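Local coordinates for capsid protein (Turnip yellow mosaic virus, PDB 2FZ2), which self-assembles from 180 copies into a T=3 icosahedral capsid that encloses the single-stranded RNA genome of the virus, at residues E6-V14 and T110-I118; V59-R67 and L177-T187. All blocks are in the same frame, centred on the assembly; numbering follows the deposited sequence.

Interaction 1 of 2, residues E6-V14 and T110-I118; sequences ELAPQDRTV and TYGGQIFCI. With nucleotides of chain A.
Tyr111 reaches over to the extended arm 6-14 and hands its hydroxyl proton to a backbone carbonyl right beside bound RNA: its OH lies 2.9 Å from Arg12 O. The donor stands 41° out of the carbonyl plane, and Arg12 O sits at the edge of the phenol ring. A first torsion with CG anti to the Tyr111 backbone N (chi1 -179°) carries the long ring across to this carbonyl. Tyrosine suits the place because the hydroxyl end of its ring also lies beside Asp11 CB, while its OH comes within 3.6 Å of OP1 of nucleotide C2 of chain A. The Arg12 side chain leaves the backbone away from 110-118 and, bent at chi2 and chi3, passes nucleotide C2 with CD 3.6 Å from its O2; its guanidinium forms a salt bridge with Glu135.

Further along, the chains run in opposite directions without pairing as strands. Gly112, with no side chain, leaves room for the Gln10 CG methylene, which sits 3.4 Å from Gly112 O. Gln114 has the length to span the gap: its NE2 gives a weak hydrogen bond to Pro9 O (3.4 Å, 147° at the hydrogen). The small methyl of Ala8 then fits beside Phe116, with CB 3.6 Å from CE2. Glu6 and Leu7 pair in a parallel ladder with a strand of a neighbouring subunit. The whole is an N-terminal arm laid across the loop leading into strand 114-118 and the start of that strand, at the edge of the coat protein's jelly-roll beta-sandwich, where RNA touches the shell.

Interaction 2 of 2, residues V59-R67 and L177-T187; sequences VSTLTTFYR and LSMHSPLITDT
A type II beta turn from Thr63 to Tyr66 carries the chain from helix 57-63 into an antiparallel bridge, in which Tyr66 and Pro182 form a non-hydrogen-bonded pair. Backbone bonds flank it: Leu183 N donates to Phe65 O at 2.8 Å, and Arg67 N donates to Ser181 O at 2.6 Å, with a weaker second bond to His180 O. Proline fits the bridge position well, since a non-hydrogen-bonded residue needs no N-H towards its partner.

Tyr66 and Met179 make a Met-aromatic contact. The methyl CE of Met179 lies over one face of the Tyr66 ring, 3.9 Å from its centroid and 30° off the normal, and the sulfur is further off above the ring. Met179 CG stands between the backbone N and the carbonyl carbon (chi1 36°), and further bends along the flexible chain fold the thioether over the phenol. Leu177 continues this apolar side towards the helix, its CD2 4.0 Å from Val59 CG1. Past the bridge, the Phe65 ring meets the methyl of Thr185 obliquely, CE2 to CG2 3.9 Å, while the carbonyl of Asp186 lies near the ring's edge. Arg67 runs its aliphatic part past Pro182 O and crosses Leu183 at about a right angle; its charged end continues to a salt bridge with Asp149 of a neighbouring subunit.

Strand 169-182 here lies between strands 30-42 and 66-80, with Ile31 next to both Tyr66 and Met179, and helix 57-63 packs by Val59 and Leu62 on Leu177 and Met179.

Overall arrangement
From the N terminus, strand 2-7 runs out into the extended arm that ends segment 6-14, then helix 57-63 and its turn at 59-67 follow before the chain returns at 110-118 to close interaction 1. It closes interaction 2 only at 177-187, near the C terminus. The segments alternate, so the two loops cross. Both contacts reach the mixed sheet containing strands 2-7, 66-80 and 169-182; interaction 1 also joins it to the four-stranded sheet through strand 114-118. They lie on opposite sides of the chain's centre, nearest atoms about 17 Å apart. Between subunits they meet: Pro182 and Ile184 pack on Val14 and Tyr111 of a neighbouring copy, linking the two regions across the capsid.

Interaction 1 of 2, residues E6-V14 and T110-I118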
loop_
_atom_site.group_PDB
_atom_site.type_symbol
_atom_site.label_atom_id
_atom_site.label_comp_id
_atom_site.label_asym_id
_atom_site.label_seq_id
_atom_site.Cartn_x
_atom_site.Cartn_y
_atom_site.Cartn_z
ATOM N N GLU D 6 -38.093 -114.061 25.514
ATOM C CA GLU D 6 -39.374 -113.452 25.160
ATOM C C GLU D 6 -39.835 -112.730 26.418
ATOM O O GLU D 6 -39.654 -113.246 27.526
ATOM C CB GLU D 6 -40.394 -114.536 24.772
ATOM C CG GLU D 6 -41.758 -114.017 24.330
ATOM C CD GLU D 6 -42.052 -114.321 22.865
ATOM O OE1 GLU D 6 -41.085 -114.459 22.073
ATOM O OE2 GLU D 6 -43.248 -114.418 22.503
ATOM N N LEU D 7 -40.410 -111.541 26.284
ATOM C CA LEU D 7 -40.845 -110.870 27.490
ATOM C C LEU D 7 -42.213 -110.209 27.417
ATOM O O LEU D 7 -42.536 -109.532 26.440
ATOM C CB LEU D 7 -39.773 -109.884 27.947
ATOM C CG LEU D 7 -39.554 -108.572 27.212
ATOM C CD1 LEU D 7 -39.675 -107.389 28.199
ATOM C CD2 LEU D 7 -38.182 -108.608 26.601
ATOM N N ALA D 8 -43.009 -110.438 28.465
ATOM C CA ALA D 8 -44.372 -109.926 28.579
ATOM C C ALA D 8 -44.512 -109.006 29.765
ATOM O O ALA D 8 -44.828 -109.442 30.871
ATOM C CB ALA D 8 -45.339 -111.070 28.728
ATOM N N PRO D 9 -44.327 -107.707 29.538
ATOM C CA PRO D 9 -44.422 -106.708 30.594
ATOM C C PRO D 9 -45.869 -106.509 30.982
ATOM O O PRO D 9 -46.765 -106.566 30.126
ATOM C CB PRO D 9 -43.805 -105.477 29.962
ATOM C CG PRO D 9 -44.143 -105.629 28.517
ATOM C CD PRO D 9 -44.073 -107.093 28.227
ATOM N N GLN D 10 -46.065 -106.266 32.277
ATOM C CA GLN D 10 -47.377 -106.086 32.906
ATOM C C GLN D 10 -48.030 -104.744 32.657
ATOM O O GLN D 10 -47.356 -103.723 32.768
ATOM C CB GLN D 10 -47.217 -106.264 34.407
ATOM C CG GLN D 10 -48.480 -106.564 35.169
ATOM C CD GLN D 10 -48.180 -107.198 36.518
ATOM O OE1 GLN D 10 -48.136 -106.514 37.550
ATOM N NE2 GLN D 10 -47.968 -108.517 36.514
ATOM N N ASP D 11 -49.333 -104.743 32.336
ATOM C CA ASP D 11 -50.063 -103.484 32.112
ATOM C C ASP D 11 -49.808 -102.698 33.403
ATOM O O ASP D 11 -49.685 -103.292 34.474
ATOM C CB ASP D 11 -51.578 -103.714 31.936
ATOM C CG ASP D 11 -51.911 -104.915 31.055
ATOM O OD1 ASP D 11 -51.455 -104.946 29.882
ATOM O OD2 ASP D 11 -52.646 -105.821 31.539
ATOM N N ARG D 12 -49.722 -101.376 33.322
ATOM C CA ARG D 12 -49.430 -100.601 34.521
ATOM C C ARG D 12 -50.275 -99.359 34.696
ATOM O O ARG D 12 -51.146 -99.059 33.883
ATOM C CB ARG D 12 -47.960 -100.176 34.529
ATOM C CG ARG D 12 -47.189 -100.471 33.243
ATOM C CD ARG D 12 -46.269 -99.319 32.804
ATOM N NE ARG D 12 -45.397 -98.832 33.876
ATOM C CZ ARG D 12 -44.260 -99.413 34.254
ATOM N NH1 ARG D 12 -43.836 -100.520 33.648
ATOM N NH2 ARG D 12 -43.542 -98.880 35.241
ATOM N N THR D 13 -50.009 -98.655 35.793
ATOM C CA THR D 13 -50.667 -97.396 36.130
ATOM C C THR D 13 -49.824 -96.660 37.151
ATOM O O THR D 13 -48.869 -97.206 37.701
ATOM C CB THR D 13 -52.066 -97.568 36.715
ATOM O OG1 THR D 13 -52.807 -96.358 36.501
ATOM C CG2 THR D 13 -51.989 -97.828 38.193
ATOM N N VAL D 14 -50.191 -95.422 37.430
ATOM C CA VAL D 14 -49.408 -94.629 38.358
ATOM C C VAL D 14 -49.880 -94.738 39.799
ATOM O O VAL D 14 -50.997 -94.330 40.142
ATOM C CB VAL D 14 -49.396 -93.163 37.898
ATOM C CG1 VAL D 14 -50.791 -92.770 37.405
ATOM C CG2 VAL D 14 -48.921 -92.267 39.011
ATOM N N THR D 110 -57.529 -109.384 38.569
ATOM C CA THR D 110 -56.643 -108.284 38.921
ATOM C C THR D 110 -56.090 -107.577 37.710
ATOM O O THR D 110 -55.697 -108.220 36.730
ATOM C CB THR D 110 -55.453 -108.751 39.688
ATOM O OG1 THR D 110 -55.893 -109.527 40.799
ATOM C CG2 THR D 110 -54.645 -107.552 40.162
ATOM N N TYR D 111 -56.006 -106.257 37.812
ATOM C CA TYR D 111 -55.516 -105.449 36.708
ATOM C C TYR D 111 -54.320 -105.909 35.878
ATOM O O TYR D 111 -54.475 -106.248 34.700
ATOM C CB TYR D 111 -55.238 -104.039 37.172
ATOM C CG TYR D 111 -54.760 -103.171 36.038
ATOM C CD1 TYR D 111 -55.561 -102.941 34.918
ATOM C CD2 TYR D 111 -53.514 -102.564 36.088
ATOM C CE1 TYR D 111 -55.125 -102.119 33.883
ATOM C CE2 TYR D 111 -53.069 -101.736 35.054
ATOM C CZ TYR D 111 -53.873 -101.515 33.966
ATOM O OH TYR D 111 -53.422 -100.665 32.989
ATOM N N GLY D 112 -53.124 -105.884 36.436
ATOM C CA GLY D 112 -51.993 -106.316 35.622
ATOM C C GLY D 112 -51.931 -107.798 35.214
ATOM O O GLY D 112 -51.271 -108.168 34.221
ATOM N N GLY D 113 -52.619 -108.628 36.006
ATOM C CA GLY D 113 -52.678 -110.073 35.823
ATOM C C GLY D 113 -52.465 -110.616 34.431
ATOM O O GLY D 113 -53.075 -110.132 33.477
ATOM N N GLN D 114 -51.621 -111.642 34.322
ATOM C CA GLN D 114 -51.306 -112.245 33.029
ATOM C C GLN D 114 -51.394 -113.769 33.012
ATOM O O GLN D 114 -51.244 -114.411 34.051
ATOM C CB GLN D 114 -49.905 -111.815 32.600
ATOM C CG GLN D 114 -49.840 -111.064 31.278
ATOM C CD GLN D 114 -48.669 -110.106 31.252
ATOM O OE1 GLN D 114 -48.079 -109.813 32.302
ATOM N NE2 GLN D 114 -48.319 -109.614 30.057
ATOM N N ILE D 115 -51.611 -114.340 31.822
ATOM C CA ILE D 115 -51.738 -115.794 31.669
ATOM C C ILE D 115 -51.073 -116.339 30.411
ATOM O O ILE D 115 -51.398 -115.908 29.288
ATOM C CB ILE D 115 -53.223 -116.211 31.620
ATOM C CG1 ILE D 115 -53.774 -116.309 33.020
ATOM C CG2 ILE D 115 -53.384 -117.577 30.992
ATOM C CD1 ILE D 115 -52.999 -117.268 33.851
ATOM N N PHE D 116 -50.183 -117.313 30.586
ATOM C CA PHE D 116 -49.504 -117.875 29.432
ATOM C C PHE D 116 -49.560 -119.361 29.275
ATOM O O PHE D 116 -49.593 -120.111 30.250
ATOM C CB PHE D 116 -48.027 -117.514 29.425
ATOM C CG PHE D 116 -47.725 -116.202 30.032
ATOM C CD1 PHE D 116 -47.555 -116.085 31.394
ATOM C CD2 PHE D 116 -47.615 -115.070 29.236
ATOM C CE1 PHE D 116 -47.278 -114.848 31.962
ATOM C CE2 PHE D 116 -47.341 -113.824 29.797
ATOM C CZ PHE D 116 -47.173 -113.712 31.156
ATOM N N CYS D 117 -49.552 -119.782 28.016
ATOM C CA CYS D 117 -49.509 -121.193 27.727
ATOM C C CYS D 117 -48.043 -121.468 27.473
ATOM O O CYS D 117 -47.388 -120.780 26.684
ATOM C CB CYS D 117 -50.291 -121.547 26.488
ATOM S SG CYS D 117 -50.195 -123.312 26.221
ATOM N N ILE D 118 -47.524 -122.476 28.148
ATOM C CA ILE D 118 -46.127 -122.805 28.002
ATOM C C ILE D 118 -45.888 -124.095 27.235
ATOM O O ILE D 118 -46.201 -125.188 27.719
ATOM C CB ILE D 118 -45.470 -122.909 29.373
ATOM C CG1 ILE D 118 -45.753 -121.648 30.180
ATOM C CG2 ILE D 118 -43.984 -123.082 29.216
ATOM C CD1 ILE D 118 -45.013 -120.463 29.678
ATOM P P C A 2 -53.063 -98.210 29.280
ATOM O OP1 C A 2 -54.128 -98.412 30.298
ATOM O OP2 C A 2 -53.261 -97.195 28.209
ATOM O "O5'" C A 2 -51.741 -97.805 30.070
ATOM C "C5'" C A 2 -51.558 -96.460 30.507
ATOM C "C4'" C A 2 -50.435 -96.385 31.505
ATOM O "O4'" C A 2 -49.276 -97.048 30.926
ATOM C "C3'" C A 2 -49.966 -94.974 31.857
ATOM O "O3'" C A 2 -50.759 -94.383 32.923
ATOM C "C2'" C A 2 -48.517 -95.247 32.261
ATOM O "O2'" C A 2 -48.453 -95.818 33.555
ATOM C "C1'" C A 2 -48.104 -96.317 31.234
ATOM N N1 C A 2 -47.482 -95.846 29.958
ATOM C C2 C A 2 -46.086 -96.009 29.783
ATOM O O2 C A 2 -45.419 -96.558 30.685
ATOM N N3 C A 2 -45.506 -95.568 28.636
ATOM C C4 C A 2 -46.248 -94.995 27.686
ATOM N N4 C A 2 -45.622 -94.573 26.584
ATOM C C5 C A 2 -47.661 -94.827 27.825
ATOM C C6 C A 2 -48.231 -95.262 28.965
ATOM O "O5'" C A 1 -52.389 -100.251 24.515
ATOM C "C5'" C A 1 -52.505 -101.152 25.625
ATOM C "C4'" C A 1 -51.598 -101.042 26.862
ATOM O "O4'" C A 1 -50.188 -101.034 26.492
ATOM C "C3'" C A 1 -51.614 -99.806 27.771
ATOM O "O3'" C A 1 -52.738 -99.658 28.623
ATOM C "C2'" C A 1 -50.364 -100.004 28.642
ATOM O "O2'" C A 1 -50.480 -100.806 29.813
ATOM C "C1'" C A 1 -49.422 -100.680 27.658
ATOM N N1 C A 1 -48.209 -99.866 27.355
ATOM C C2 C A 1 -47.089 -100.097 28.167
ATOM O O2 C A 1 -47.197 -100.905 29.107
ATOM N N3 C A 1 -45.931 -99.435 27.921
ATOM C C4 C A 1 -45.867 -98.544 26.927
ATOM N N4 C A 1 -44.688 -97.937 26.709
ATOM C C5 C A 1 -47.005 -98.243 26.109
ATOM C C6 C A 1 -48.148 -98.929 26.350
#

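Interaction 2 of 2, residues V59-R67 and L177-T187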
loop_
_atom_site.group_PDB
_atom_site.type_symbol
_atom_site.label_atom_id
_atom_site.label_comp_id
_atom_site.label_asym_id
_atom_site.label_seq_id
_atom_site.Cartn_x
_atom_site.Cartn_y
_atom_site.Cartn_z
ATOM N N VAL D 59 -32.511 -112.611 49.557
ATOM C CA VAL D 59 -32.498 -111.227 50.008
ATOM C C VAL D 59 -32.077 -111.178 51.461
ATOM O O VAL D 59 -31.107 -110.520 51.837
ATOM C CB VAL D 59 -33.877 -110.603 49.910
ATOM C CG1 VAL D 59 -33.848 -109.225 50.501
ATOM C CG2 VAL D 59 -34.320 -110.557 48.478
ATOM N N SER D 60 -32.831 -111.895 52.278
ATOM C CA SER D 60 -32.575 -111.943 53.696
ATOM C C SER D 60 -31.078 -112.023 54.000
ATOM O O SER D 60 -30.574 -111.261 54.833
ATOM C CB SER D 60 -33.339 -113.133 54.312
ATOM O OG SER D 60 -32.463 -114.101 54.873
ATOM N N THR D 61 -30.362 -112.903 53.297
ATOM C CA THR D 61 -28.939 -113.095 53.559
ATOM C C THR D 61 -27.998 -112.024 53.051
ATOM O O THR D 61 -27.044 -111.666 53.739
ATOM C CB THR D 61 -28.444 -114.451 53.035
ATOM O OG1 THR D 61 -28.487 -114.440 51.615
ATOM C CG2 THR D 61 -29.303 -115.600 53.582
ATOM N N LEU D 62 -28.247 -111.513 51.857
ATOM C CA LEU D 62 -27.376 -110.471 51.315
ATOM C C LEU D 62 -27.436 -109.240 52.208
ATOM O O LEU D 62 -26.438 -108.548 52.411
ATOM C CB LEU D 62 -27.807 -110.076 49.894
ATOM C CG LEU D 62 -27.770 -111.081 48.736
ATOM C CD1 LEU D 62 -27.418 -110.409 47.434
ATOM C CD2 LEU D 62 -26.756 -112.104 49.026
ATOM N N THR D 63 -28.621 -108.994 52.749
ATOM C CA THR D 63 -28.871 -107.851 53.604
ATOM C C THR D 63 -28.433 -108.020 55.046
ATOM O O THR D 63 -28.302 -107.032 55.772
ATOM C CB THR D 63 -30.322 -107.534 53.613
ATOM O OG1 THR D 63 -31.035 -108.633 54.207
ATOM C CG2 THR D 63 -30.785 -107.284 52.198
ATOM N N THR D 64 -28.255 -109.260 55.487
ATOM C CA THR D 64 -27.776 -109.479 56.845
ATOM C C THR D 64 -26.608 -108.513 56.881
ATOM O O THR D 64 -25.848 -108.464 55.906
ATOM C CB THR D 64 -27.162 -110.871 57.020
ATOM O OG1 THR D 64 -28.127 -111.892 56.729
ATOM C CG2 THR D 64 -26.653 -111.016 58.427
ATOM N N PHE D 65 -26.459 -107.742 57.954
ATOM C CA PHE D 65 -25.331 -106.789 58.068
ATOM C C PHE D 65 -25.511 -105.368 57.546
ATOM O O PHE D 65 -24.616 -104.544 57.718
ATOM C CB PHE D 65 -24.038 -107.346 57.445
ATOM C CG PHE D 65 -23.510 -108.581 58.132
ATOM C CD1 PHE D 65 -23.436 -109.793 57.457
ATOM C CD2 PHE D 65 -23.146 -108.550 59.471
ATOM C CE1 PHE D 65 -23.015 -110.961 58.116
ATOM C CE2 PHE D 65 -22.728 -109.709 60.130
ATOM C CZ PHE D 65 -22.666 -110.916 59.450
ATOM N N TYR D 66 -26.634 -105.071 56.898
ATOM C CA TYR D 66 -26.881 -103.704 56.436
ATOM C C TYR D 66 -28.216 -103.237 57.008
ATOM O O TYR D 66 -29.116 -104.042 57.249
ATOM C CB TYR D 66 -26.894 -103.630 54.910
ATOM C CG TYR D 66 -25.608 -104.114 54.315
ATOM C CD1 TYR D 66 -25.387 -105.473 54.137
ATOM C CD2 TYR D 66 -24.586 -103.227 53.990
ATOM C CE1 TYR D 66 -24.178 -105.949 53.657
ATOM C CE2 TYR D 66 -23.364 -103.684 53.506
ATOM C CZ TYR D 66 -23.166 -105.052 53.347
ATOM O OH TYR D 66 -21.956 -105.556 52.915
ATOM N N ARG D 67 -28.342 -101.938 57.245
ATOM C CA ARG D 67 -29.569 -101.426 57.815
ATOM C C ARG D 67 -30.599 -101.068 56.755
ATOM O O ARG D 67 -31.804 -101.177 57.014
ATOM C CB ARG D 67 -29.275 -100.221 58.714
ATOM C CG ARG D 67 -28.101 -100.421 59.665
ATOM C CD ARG D 67 -28.449 -99.986 61.080
ATOM N NE ARG D 67 -28.030 -98.614 61.387
ATOM C CZ ARG D 67 -28.875 -97.622 61.664
ATOM N NH1 ARG D 67 -30.181 -97.864 61.667
ATOM N NH2 ARG D 67 -28.425 -96.394 61.943
ATOM N N LEU D 177 -30.120 -105.526 44.230
ATOM C CA LEU D 177 -30.491 -104.510 45.209
ATOM C C LEU D 177 -29.298 -103.701 45.712
ATOM O O LEU D 177 -28.153 -104.150 45.641
ATOM C CB LEU D 177 -31.237 -105.165 46.385
ATOM C CG LEU D 177 -30.827 -106.598 46.686
ATOM C CD1 LEU D 177 -29.466 -106.519 47.256
ATOM C CD2 LEU D 177 -31.744 -107.284 47.653
ATOM N N SER D 178 -29.573 -102.492 46.192
ATOM C CA SER D 178 -28.534 -101.620 46.714
ATOM C C SER D 178 -28.652 -101.574 48.231
ATOM O O SER D 178 -29.746 -101.657 48.781
ATOM C CB SER D 178 -28.702 -100.207 46.164
ATOM O OG SER D 178 -29.366 -99.390 47.119
ATOM N N MET D 179 -27.533 -101.429 48.917
ATOM C CA MET D 179 -27.596 -101.369 50.362
ATOM C C MET D 179 -26.501 -100.506 50.938
ATOM O O MET D 179 -25.488 -100.236 50.278
ATOM C CB MET D 179 -27.500 -102.771 50.947
ATOM C CG MET D 179 -26.568 -103.687 50.195
ATOM S SD MET D 179 -27.165 -105.374 50.277
ATOM C CE MET D 179 -25.644 -106.278 50.600
ATOM N N HIS D 180 -26.721 -100.065 52.172
ATOM C CA HIS D 180 -25.749 -99.247 52.866
ATOM C C HIS D 180 -25.989 -99.299 54.360
ATOM O O HIS D 180 -26.891 -100.009 54.828
ATOM C CB HIS D 180 -25.794 -97.801 52.352
ATOM C CG HIS D 180 -27.105 -97.102 52.561
ATOM N ND1 HIS D 180 -28.068 -97.547 53.438
ATOM C CD2 HIS D 180 -27.587 -95.952 52.029
ATOM C CE1 HIS D 180 -29.084 -96.701 53.439
ATOM N NE2 HIS D 180 -28.818 -95.724 52.593
ATOM N N SER D 181 -25.163 -98.565 55.102
ATOM C CA SER D 181 -25.271 -98.499 56.556
ATOM C C SER D 181 -25.151 -99.873 57.196
ATOM O O SER D 181 -26.102 -100.649 57.219
ATOM C CB SER D 181 -26.598 -97.855 56.959
ATOM O OG SER D 181 -26.803 -96.622 56.282
ATOM N N PRO D 182 -23.969 -100.185 57.729
ATOM C CA PRO D 182 -23.699 -101.465 58.376
ATOM C C PRO D 182 -24.500 -101.649 59.648
ATOM O O PRO D 182 -24.744 -100.705 60.394
ATOM C CB PRO D 182 -22.196 -101.423 58.660
ATOM C CG PRO D 182 -21.669 -100.284 57.887
ATOM C CD PRO D 182 -22.791 -99.315 57.753
ATOM N N LEU D 183 -24.913 -102.879 59.895
ATOM C CA LEU D 183 -25.674 -103.163 61.088
ATOM C C LEU D 183 -24.693 -103.722 62.086
ATOM O O LEU D 183 -24.298 -104.877 62.003
ATOM C CB LEU D 183 -26.759 -104.190 60.787
ATOM C CG LEU D 183 -27.862 -104.396 61.818
ATOM C CD1 LEU D 183 -27.911 -105.865 62.185
ATOM C CD2 LEU D 183 -27.616 -103.525 63.054
ATOM N N ILE D 184 -24.309 -102.894 63.042
ATOM C CA ILE D 184 -23.337 -103.284 64.057
ATOM C C ILE D 184 -23.771 -104.459 64.947
ATOM O O ILE D 184 -24.394 -104.261 65.978
ATOM C CB ILE D 184 -22.995 -102.062 64.928
ATOM C CG1 ILE D 184 -23.180 -100.768 64.111
ATOM C CG2 ILE D 184 -21.583 -102.158 65.407
ATOM C CD1 ILE D 184 -24.675 -100.204 64.026
ATOM N N THR D 185 -23.425 -105.681 64.547
ATOM C CA THR D 185 -23.780 -106.877 65.310
ATOM C C THR D 185 -22.549 -107.766 65.520
ATOM O O THR D 185 -21.404 -107.317 65.334
ATOM C CB THR D 185 -24.887 -107.683 64.570
ATOM O OG1 THR D 185 -25.119 -108.940 65.224
ATOM C CG2 THR D 185 -24.473 -107.949 63.148
ATOM N N ASP D 186 -22.789 -109.010 65.934
ATOM C CA ASP D 186 -21.723 -109.973 66.149
ATOM C C ASP D 186 -21.342 -110.525 64.788
ATOM O O ASP D 186 -22.099 -111.254 64.151
ATOM C CB ASP D 186 -22.177 -111.116 67.063
ATOM C CG ASP D 186 -21.182 -112.282 67.089
ATOM O OD1 ASP D 186 -20.166 -112.228 66.364
ATOM O OD2 ASP D 186 -21.408 -113.262 67.830
ATOM N N THR D 187 -20.143 -110.168 64.359
ATOM C CA THR D 187 -19.612 -110.573 63.079
ATOM C C THR D 187 -19.011 -111.965 63.108
ATOM O O THR D 187 -18.899 -112.599 62.074
ATOM C CB THR D 187 -18.543 -109.580 62.648
ATOM O OG1 THR D 187 -17.510 -109.525 63.649
ATOM C CG2 THR D 187 -19.149 -108.198 62.527
#